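Local coordinates for cell division protein FtsZ 1 (PDB 1W58) that binds GTP and probably, as a GTPase, polymerises into the contractile Z ring at the cell division site, at residues 151-156 and 238-243; 257-262 and 327-332; 283-288 and 315-320. One frame throughout, in Å; residues are numbered along the deposited sequence.

Interaction 1: 151-156 and 238-243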
loop_
_atom_site.group_PDB
_atom_site.type_symbol
_atom_site.label_atom_id
_atom_site.label_comp_id
_atom_site.label_asym_id
_atom_site.label_seq_id
_atom_site.Cartn_x
_atom_site.Cartn_y
_atom_site.Cartn_z
ATOM N N GLY A 151 -2.026 -13.724 1.168
ATOM C CA GLY A 151 -2.520 -14.934 1.799
ATOM C C GLY A 151 -2.415 -16.278 1.084
ATOM O O GLY A 151 -2.929 -17.282 1.596
ATOM N N ALA A 152 -1.750 -16.320 -0.070
ATOM C CA ALA A 152 -1.608 -17.566 -0.831
ATOM C C ALA A 152 -0.459 -18.415 -0.322
ATOM O O ALA A 152 0.491 -17.890 0.241
ATOM C CB ALA A 152 -1.391 -17.253 -2.306
ATOM N N LEU A 153 -0.559 -19.730 -0.502
ATOM C CA LEU A 153 0.517 -20.636 -0.087
ATOM C C LEU A 153 1.549 -20.302 -1.163
ATOM O O LEU A 153 1.252 -20.372 -2.368
ATOM C CB LEU A 153 0.067 -22.102 -0.222
ATOM C CG LEU A 153 0.601 -23.294 0.596
ATOM C CD1 LEU A 153 0.660 -24.486 -0.360
ATOM C CD2 LEU A 153 1.939 -23.051 1.277
ATOM N N THR A 154 2.745 -19.949 -0.712
ATOM C CA THR A 154 3.827 -19.498 -1.582
ATOM C C THR A 154 5.024 -20.450 -1.696
ATOM O O THR A 154 5.849 -20.563 -0.773
ATOM C CB THR A 154 4.288 -18.086 -1.095
ATOM O OG1 THR A 154 3.165 -17.198 -1.136
ATOM C CG2 THR A 154 5.372 -17.514 -1.968
ATOM N N VAL A 155 5.110 -21.109 -2.852
ATOM C CA VAL A 155 6.174 -22.061 -3.128
ATOM C C VAL A 155 7.004 -21.670 -4.338
ATOM O O VAL A 155 6.478 -21.265 -5.384
ATOM C CB VAL A 155 5.618 -23.478 -3.388
ATOM C CG1 VAL A 155 6.765 -24.441 -3.636
ATOM C CG2 VAL A 155 4.792 -23.938 -2.199
ATOM N N ALA A 156 8.311 -21.813 -4.170
ATOM C CA ALA A 156 9.280 -21.510 -5.209
ATOM C C ALA A 156 10.002 -22.789 -5.630
ATOM O O ALA A 156 10.339 -23.627 -4.776
ATOM C CB ALA A 156 10.307 -20.501 -4.678
ATOM N N ASP A 238 -4.092 -30.366 3.836
ATOM C CA ASP A 238 -2.938 -31.121 4.349
ATOM C C ASP A 238 -1.699 -30.620 3.616
ATOM O O ASP A 238 -0.608 -30.494 4.193
ATOM C CB ASP A 238 -3.104 -32.621 4.095
ATOM C CG ASP A 238 -4.304 -33.214 4.832
ATOM O OD1 ASP A 238 -5.098 -33.937 4.187
ATOM O OD2 ASP A 238 -4.446 -32.958 6.052
ATOM N N VAL A 239 -1.885 -30.333 2.333
ATOM C CA VAL A 239 -0.820 -29.813 1.491
ATOM C C VAL A 239 -0.297 -28.520 2.114
ATOM O O VAL A 239 0.915 -28.312 2.237
ATOM C CB VAL A 239 -1.348 -29.466 0.080
ATOM C CG1 VAL A 239 -0.284 -28.696 -0.690
ATOM C CG2 VAL A 239 -1.760 -30.732 -0.663
ATOM N N LYS A 240 -1.241 -27.673 2.519
ATOM C CA LYS A 240 -0.952 -26.370 3.105
ATOM C C LYS A 240 -0.273 -26.485 4.455
ATOM O O LYS A 240 0.632 -25.712 4.767
ATOM C CB LYS A 240 -2.260 -25.574 3.215
ATOM C CG LYS A 240 -2.161 -24.095 3.579
ATOM C CD LYS A 240 -3.568 -23.478 3.452
ATOM C CE LYS A 240 -3.578 -21.953 3.343
ATOM N NZ LYS A 240 -3.069 -21.271 4.566
ATOM N N ALA A 241 -0.692 -27.462 5.250
ATOM C CA ALA A 241 -0.105 -27.655 6.574
ATOM C C ALA A 241 1.360 -28.100 6.486
ATOM O O ALA A 241 2.197 -27.664 7.266
ATOM C CB ALA A 241 -0.941 -28.681 7.378
ATOM N N VAL A 242 1.678 -28.960 5.537
ATOM C CA VAL A 242 3.058 -29.402 5.406
ATOM C C VAL A 242 3.977 -28.339 4.776
ATOM O O VAL A 242 5.090 -28.110 5.260
ATOM C CB VAL A 242 3.153 -30.671 4.543
ATOM C CG1 VAL A 242 4.614 -31.100 4.407
ATOM C CG2 VAL A 242 2.323 -31.773 5.169
ATOM N N MET A 243 3.512 -27.705 3.698
ATOM C CA MET A 243 4.305 -26.699 2.993
ATOM C C MET A 243 4.395 -25.354 3.721
ATOM O O MET A 243 5.338 -24.580 3.516
ATOM C CB MET A 243 3.779 -26.528 1.557
ATOM C CG MET A 243 3.784 -27.853 0.772
ATOM S SD MET A 243 4.168 -27.714 -0.980
ATOM C CE MET A 243 2.713 -27.956 -1.595
#
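L153 is the bump here. It projects from strand 153-160 into a shallow hollow on helix 236-243, walled by V239, K240 and M243. Its CD2 methyl settles against M243 CB at 3.9 Å. The other methyl, CD1, touches both M243 CB and V239 CG1, with 4.3 Å from L153 CD1 to V239 CG1. Between the two branches and the backbone, L153 CG lies 4.1 Å from K240 CG, where the leucine and the lysine run past each other in opposite directions. With chi1 at -153°, CG stands roughly opposite the backbone N, which brings the fork to M243 and V239. M243 gives the helix its own bump. The chain bends at chi2 and chi3 and crosses V155 at about a right angle, laying its sulfur against the valine: M243 SD to V155 CG2 is 4.0 Å. M124, on the neighbouring strand 124-130, touches L153, V155 and M243 alike, packing against the same cluster.

Strand 153-160 belongs to the parallel, Rossmann-like sheet of the tubulin/FtsZ GTPase domain; helix 236-243 comes shortly after the long helix 204-227. The axes of 153-156 and 238-243 cross at 62° and come within 9.5 Å, a spacing bridged by L153 and V155 from the strand and by V239, K240 and M243 from the helix. A152 and T154 point the other way, onto helix 135-149, after which G151 makes the turn in a Schellman motif. K240 also packs on K90 of the second subunit.

Interaction 2: 257-262 and 327-332; sequences DSEKRA and LENTVR
R261 lies across V331, and almost every step of its side chain meets one of the two valine methyls. CB starts tightly, 3.3 Å from V331 CG2. Farther along, R261 CD is 3.9 Å from V331 CG1. The bend at chi3 (-67°) then folds the guanidinium back over that methyl: R261 NE comes to 3.6 Å from V331 CG1 and CZ follows at 3.7 Å. CG1 sits under one face of the flat group, offset toward its rim. At the tip, NH1 forms a salt bridge with D294 and NH2 one with E299, two acids from beyond these segments that fix the rotation of the group. Replaced by alanine, this residue would probably leave D294 and E299 without their cationic mate and take away the guanidinium lying over V331 CG1.

These segments belong to the C-terminal domain, at one end of its mixed sheet: 257-262 follows strand 249-256 and leads into helix 261-270, while 327-332 enters the antiparallel neighbour of that strand, and V331 pairs through its backbone with S256. On the exposed flank the polar groups approach without bonding. D257 OD2 is 3.0 Å from N329 O, two acceptors that cannot bond to each other. The E259 carboxylate lies nearly coplanar with the N329 amide, 14° between planes, yet E259 OE2 stays 3.7 Å from N329 ND2.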
loop_
_atom_site.group_PDB
_atom_site.type_symbol
_atom_site.label_atom_id
_atom_site.label_comp_id
_atom_site.label_asym_id
_atom_site.label_seq_id
_atom_site.Cartn_x
_atom_site.Cartn_y
_atom_site.Cartn_z
ATOM N N ASP A 257 11.142 -49.413 -15.014
ATOM C CA ASP A 257 10.481 -49.966 -16.191
ATOM C C ASP A 257 10.147 -51.430 -15.934
ATOM O O ASP A 257 9.224 -51.985 -16.529
ATOM C CB ASP A 257 11.427 -49.856 -17.392
ATOM C CG ASP A 257 10.714 -50.020 -18.716
ATOM O OD1 ASP A 257 11.384 -49.896 -19.768
ATOM O OD2 ASP A 257 9.487 -50.269 -18.700
ATOM N N SER A 258 10.919 -52.037 -15.038
ATOM C CA SER A 258 10.769 -53.437 -14.659
ATOM C C SER A 258 9.357 -53.772 -14.215
ATOM O O SER A 258 8.379 -53.184 -14.677
ATOM C CB SER A 258 11.719 -53.759 -13.509
ATOM O OG SER A 258 12.713 -52.758 -13.391
ATOM N N GLU A 259 9.264 -54.747 -13.318
ATOM C CA GLU A 259 7.982 -55.149 -12.772
ATOM C C GLU A 259 8.064 -55.087 -11.262
ATOM O O GLU A 259 7.080 -55.309 -10.555
ATOM C CB GLU A 259 7.582 -56.541 -13.267
ATOM C CG GLU A 259 6.902 -56.478 -14.632
ATOM C CD GLU A 259 5.893 -55.323 -14.726
ATOM O OE1 GLU A 259 4.905 -55.314 -13.955
ATOM O OE2 GLU A 259 6.098 -54.417 -15.566
ATOM N N LYS A 260 9.259 -54.771 -10.779
ATOM C CA LYS A 260 9.493 -54.600 -9.355
ATOM C C LYS A 260 9.563 -53.074 -9.217
ATOM O O LYS A 260 10.147 -52.533 -8.279
ATOM C CB LYS A 260 10.813 -55.256 -8.936
ATOM C CG LYS A 260 11.567 -55.952 -10.064
ATOM C CD LYS A 260 10.756 -57.087 -10.687
ATOM C CE LYS A 260 11.591 -57.895 -11.674
ATOM N NZ LYS A 260 12.148 -57.057 -12.770
ATOM N N ARG A 261 8.940 -52.421 -10.200
ATOM C CA ARG A 261 8.826 -50.967 -10.362
ATOM C C ARG A 261 8.987 -50.123 -9.105
ATOM O O ARG A 261 10.057 -49.571 -8.837
ATOM C CB ARG A 261 7.470 -50.648 -11.002
ATOM C CG ARG A 261 7.112 -51.584 -12.144
ATOM C CD ARG A 261 5.907 -51.120 -12.955
ATOM N NE ARG A 261 4.647 -51.149 -12.216
ATOM C CZ ARG A 261 3.459 -50.978 -12.787
ATOM N NH1 ARG A 261 3.378 -50.775 -14.096
ATOM N NH2 ARG A 261 2.355 -50.992 -12.054
ATOM N N ALA A 262 7.901 -50.012 -8.354
ATOM C CA ALA A 262 7.881 -49.242 -7.123
ATOM C C ALA A 262 9.202 -49.326 -6.358
ATOM O O ALA A 262 9.844 -48.308 -6.108
ATOM C CB ALA A 262 6.727 -49.720 -6.240
ATOM N N LEU A 327 3.113 -42.737 -20.103
ATOM C CA LEU A 327 4.109 -43.517 -19.368
ATOM C C LEU A 327 4.266 -44.945 -19.894
ATOM O O LEU A 327 5.284 -45.601 -19.650
ATOM C CB LEU A 327 3.763 -43.533 -17.874
ATOM C CG LEU A 327 4.813 -42.915 -16.942
ATOM C CD1 LEU A 327 5.328 -41.611 -17.521
ATOM C CD2 LEU A 327 4.200 -42.685 -15.576
ATOM N N GLU A 328 3.252 -45.409 -20.621
ATOM C CA GLU A 328 3.242 -46.748 -21.207
ATOM C C GLU A 328 3.472 -47.880 -20.218
ATOM O O GLU A 328 2.520 -48.550 -19.825
ATOM C CB GLU A 328 4.250 -46.817 -22.347
ATOM C CG GLU A 328 3.730 -46.132 -23.597
ATOM C CD GLU A 328 4.829 -45.758 -24.562
ATOM O OE1 GLU A 328 5.680 -46.624 -24.862
ATOM O OE2 GLU A 328 4.836 -44.596 -25.024
ATOM N N ASN A 329 4.714 -48.110 -19.810
ATOM C CA ASN A 329 4.952 -49.184 -18.854
ATOM C C ASN A 329 5.961 -48.824 -17.774
ATOM O O ASN A 329 6.815 -49.637 -17.418
ATOM C CB ASN A 329 5.402 -50.453 -19.585
ATOM C CG ASN A 329 5.439 -51.668 -18.670
ATOM O OD1 ASN A 329 4.446 -51.996 -18.015
ATOM N ND2 ASN A 329 6.586 -52.342 -18.623
ATOM N N THR A 330 5.854 -47.614 -17.236
ATOM C CA THR A 330 6.779 -47.168 -16.199
ATOM C C THR A 330 6.082 -46.425 -15.065
ATOM O O THR A 330 5.034 -45.814 -15.268
ATOM C CB THR A 330 7.850 -46.215 -16.780
ATOM O OG1 THR A 330 8.558 -46.870 -17.839
ATOM C CG2 THR A 330 8.839 -45.797 -15.706
ATOM N N VAL A 331 6.656 -46.510 -13.868
ATOM C CA VAL A 331 6.139 -45.772 -12.722
ATOM C C VAL A 331 7.237 -44.776 -12.355
ATOM O O VAL A 331 8.400 -45.155 -12.161
ATOM C CB VAL A 331 5.822 -46.661 -11.482
ATOM C CG1 VAL A 331 4.692 -47.612 -11.803
ATOM C CG2 VAL A 331 7.057 -47.399 -11.023
ATOM N N ARG A 332 6.877 -43.499 -12.298
ATOM C CA ARG A 332 7.843 -42.467 -11.959
ATOM C C ARG A 332 7.550 -41.982 -10.555
ATOM O O ARG A 332 6.393 -41.877 -10.162
ATOM C CB ARG A 332 7.749 -41.308 -12.944
ATOM C CG ARG A 332 8.867 -40.302 -12.778
ATOM C CD ARG A 332 8.611 -39.049 -13.594
ATOM N NE ARG A 332 8.759 -39.245 -15.033
ATOM C CZ ARG A 332 7.811 -38.960 -15.922
ATOM N NH1 ARG A 332 6.639 -38.475 -15.518
ATOM N NH2 ARG A 332 8.042 -39.131 -17.219
#

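Interaction 3: 283-288 and 315-320; sequences TGALIH and ATIIWG
Backbone hydrogen bonds stitch 285-288 to 317-320 in parallel register. I318 sits between two partners: its N donates to A285 O (2.9 Å, 167° at the hydrogen), and its O receives I287 N at 2.8 Å. G320 N then reaches I287 O at 3.1 Å.

CA-H...O contacts share these carbonyls, with L286 CA 3.2 Å from I318 O and W319 CA 3.1 Å from I287 O.

Apolar contacts gather on the face carrying I287, I317 and W319. With chi2 at 178°, I287 stretches its CD1 out to I317 CG2, 3.6 Å away, while its CB lies 4.0 Å from W319 CB. Beyond CB the indole leads away from the neighbouring strand, onto A300 and V304 of helix 297-308, which also receives I287. L286, H288 and I318 occupy the other face; L286 and H288 meet helix 204-227, and H288 NE2 hydrogen-bonds T322 OG1.

Two adjacent parallel strands with helix 297-308 between them in sequence and packed on one face make a beta-alpha-beta crossover within the mixed sheet of the FtsZ C-terminal domain.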
loop_
_atom_site.group_PDB
_atom_site.type_symbol
_atom_site.label_atom_id
_atom_site.label_comp_id
_atom_site.label_asym_id
_atom_site.label_seq_id
_atom_site.Cartn_x
_atom_site.Cartn_y
_atom_site.Cartn_z
ATOM N N THR A 283 11.277 -33.551 8.551
ATOM C CA THR A 283 9.875 -33.640 8.925
ATOM C C THR A 283 9.267 -33.394 7.560
ATOM O O THR A 283 9.990 -33.073 6.629
ATOM C CB THR A 283 9.453 -32.492 9.800
ATOM O OG1 THR A 283 10.359 -32.372 10.904
ATOM C CG2 THR A 283 8.032 -32.722 10.300
ATOM N N GLY A 284 7.968 -33.536 7.408
ATOM C CA GLY A 284 7.379 -33.272 6.097
ATOM C C GLY A 284 8.020 -33.776 4.802
ATOM O O GLY A 284 9.231 -33.863 4.650
ATOM N N ALA A 285 7.173 -34.090 3.834
ATOM C CA ALA A 285 7.634 -34.581 2.558
ATOM C C ALA A 285 6.413 -34.755 1.684
ATOM O O ALA A 285 5.330 -35.008 2.197
ATOM C CB ALA A 285 8.320 -35.900 2.739
ATOM N N LEU A 286 6.574 -34.579 0.375
ATOM C CA LEU A 286 5.470 -34.768 -0.553
ATOM C C LEU A 286 5.961 -35.861 -1.494
ATOM O O LEU A 286 7.122 -35.844 -1.922
ATOM C CB LEU A 286 5.142 -33.478 -1.324
ATOM C CG LEU A 286 4.792 -32.252 -0.446
ATOM C CD1 LEU A 286 6.027 -31.409 -0.183
ATOM C CD2 LEU A 286 3.769 -31.409 -1.132
ATOM N N ILE A 287 5.094 -36.834 -1.777
ATOM C CA ILE A 287 5.461 -37.931 -2.653
ATOM C C ILE A 287 4.407 -38.083 -3.732
ATOM O O ILE A 287 3.218 -38.137 -3.439
ATOM C CB ILE A 287 5.597 -39.263 -1.866
ATOM C CG1 ILE A 287 6.418 -39.041 -0.595
ATOM C CG2 ILE A 287 6.346 -40.285 -2.703
ATOM C CD1 ILE A 287 6.565 -40.264 0.277
ATOM N N HIS A 288 4.847 -38.119 -4.984
ATOM C CA HIS A 288 3.929 -38.276 -6.094
ATOM C C HIS A 288 4.397 -39.445 -6.925
ATOM O O HIS A 288 5.455 -39.382 -7.549
ATOM C CB HIS A 288 3.911 -37.043 -6.983
ATOM C CG HIS A 288 2.857 -37.088 -8.041
ATOM N ND1 HIS A 288 2.764 -36.145 -9.042
ATOM C CD2 HIS A 288 1.813 -37.934 -8.223
ATOM C CE1 HIS A 288 1.704 -36.403 -9.792
ATOM N NE2 HIS A 288 1.110 -37.485 -9.316
ATOM N N ALA A 315 7.545 -37.361 11.022
ATOM C CA ALA A 315 7.390 -36.534 9.836
ATOM C C ALA A 315 5.991 -36.659 9.252
ATOM O O ALA A 315 5.364 -37.713 9.338
ATOM C CB ALA A 315 8.419 -36.933 8.789
ATOM N N THR A 316 5.499 -35.577 8.659
ATOM C CA THR A 316 4.189 -35.612 8.034
ATOM C C THR A 316 4.444 -35.839 6.562
ATOM O O THR A 316 5.262 -35.148 5.970
ATOM C CB THR A 316 3.452 -34.289 8.187
ATOM O OG1 THR A 316 3.462 -33.891 9.564
ATOM C CG2 THR A 316 2.011 -34.435 7.700
ATOM N N ILE A 317 3.763 -36.812 5.974
ATOM C CA ILE A 317 3.942 -37.102 4.558
ATOM C C ILE A 317 2.641 -36.891 3.808
ATOM O O ILE A 317 1.577 -37.315 4.257
ATOM C CB ILE A 317 4.393 -38.568 4.312
ATOM C CG1 ILE A 317 5.773 -38.808 4.922
ATOM C CG2 ILE A 317 4.409 -38.880 2.830
ATOM C CD1 ILE A 317 5.731 -39.050 6.406
ATOM N N ILE A 318 2.726 -36.220 2.670
ATOM C CA ILE A 318 1.554 -35.987 1.843
ATOM C C ILE A 318 1.864 -36.732 0.566
ATOM O O ILE A 318 2.960 -36.595 0.018
ATOM C CB ILE A 318 1.365 -34.485 1.532
ATOM C CG1 ILE A 318 1.140 -33.712 2.836
ATOM C CG2 ILE A 318 0.217 -34.289 0.545
ATOM C CD1 ILE A 318 0.078 -34.303 3.742
ATOM N N TRP A 319 0.923 -37.535 0.090
ATOM C CA TRP A 319 1.173 -38.297 -1.125
ATOM C C TRP A 319 -0.058 -38.523 -1.993
ATOM O O TRP A 319 -1.197 -38.349 -1.547
ATOM C CB TRP A 319 1.806 -39.648 -0.776
ATOM C CG TRP A 319 0.896 -40.576 -0.016
ATOM C CD1 TRP A 319 0.724 -40.635 1.340
ATOM C CD2 TRP A 319 0.030 -41.574 -0.576
ATOM N NE1 TRP A 319 -0.193 -41.609 1.656
ATOM C CE2 TRP A 319 -0.634 -42.201 0.498
ATOM C CE3 TRP A 319 -0.252 -41.997 -1.884
ATOM C CZ2 TRP A 319 -1.566 -43.235 0.306
ATOM C CZ3 TRP A 319 -1.176 -43.019 -2.075
ATOM C CH2 TRP A 319 -1.822 -43.626 -0.984
ATOM N N GLY A 320 0.190 -38.904 -3.242
ATOM C CA GLY A 320 -0.883 -39.161 -4.181
ATOM C C GLY A 320 -0.367 -40.126 -5.223
ATOM O O GLY A 320 0.811 -40.488 -5.199
#

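In the fold
From the N terminus, the chain first lays down most of the GTPase sheet; its last strand, 186-191, falls inside the 81-residue loop that interaction 1 closes by bringing helix 236-243 back onto strand 153-160. Then 257-262 opens interaction 2, whose partner comes after strand 317-323. Interaction 3 opens and closes within that span, joining two parallel strands of the C-terminal sheet. Interactions 1 and 3 meet directly: V242 and D238 pack on I318, and M243 on L286, so helix 236-243 is wedged between the two sheets. Interaction 2 lies far from interaction 1 (nearest atoms about 17 Å) but about 4 Å at nearest atoms from interaction 3, whose sheet it shares through strands 331-337 and 285-291.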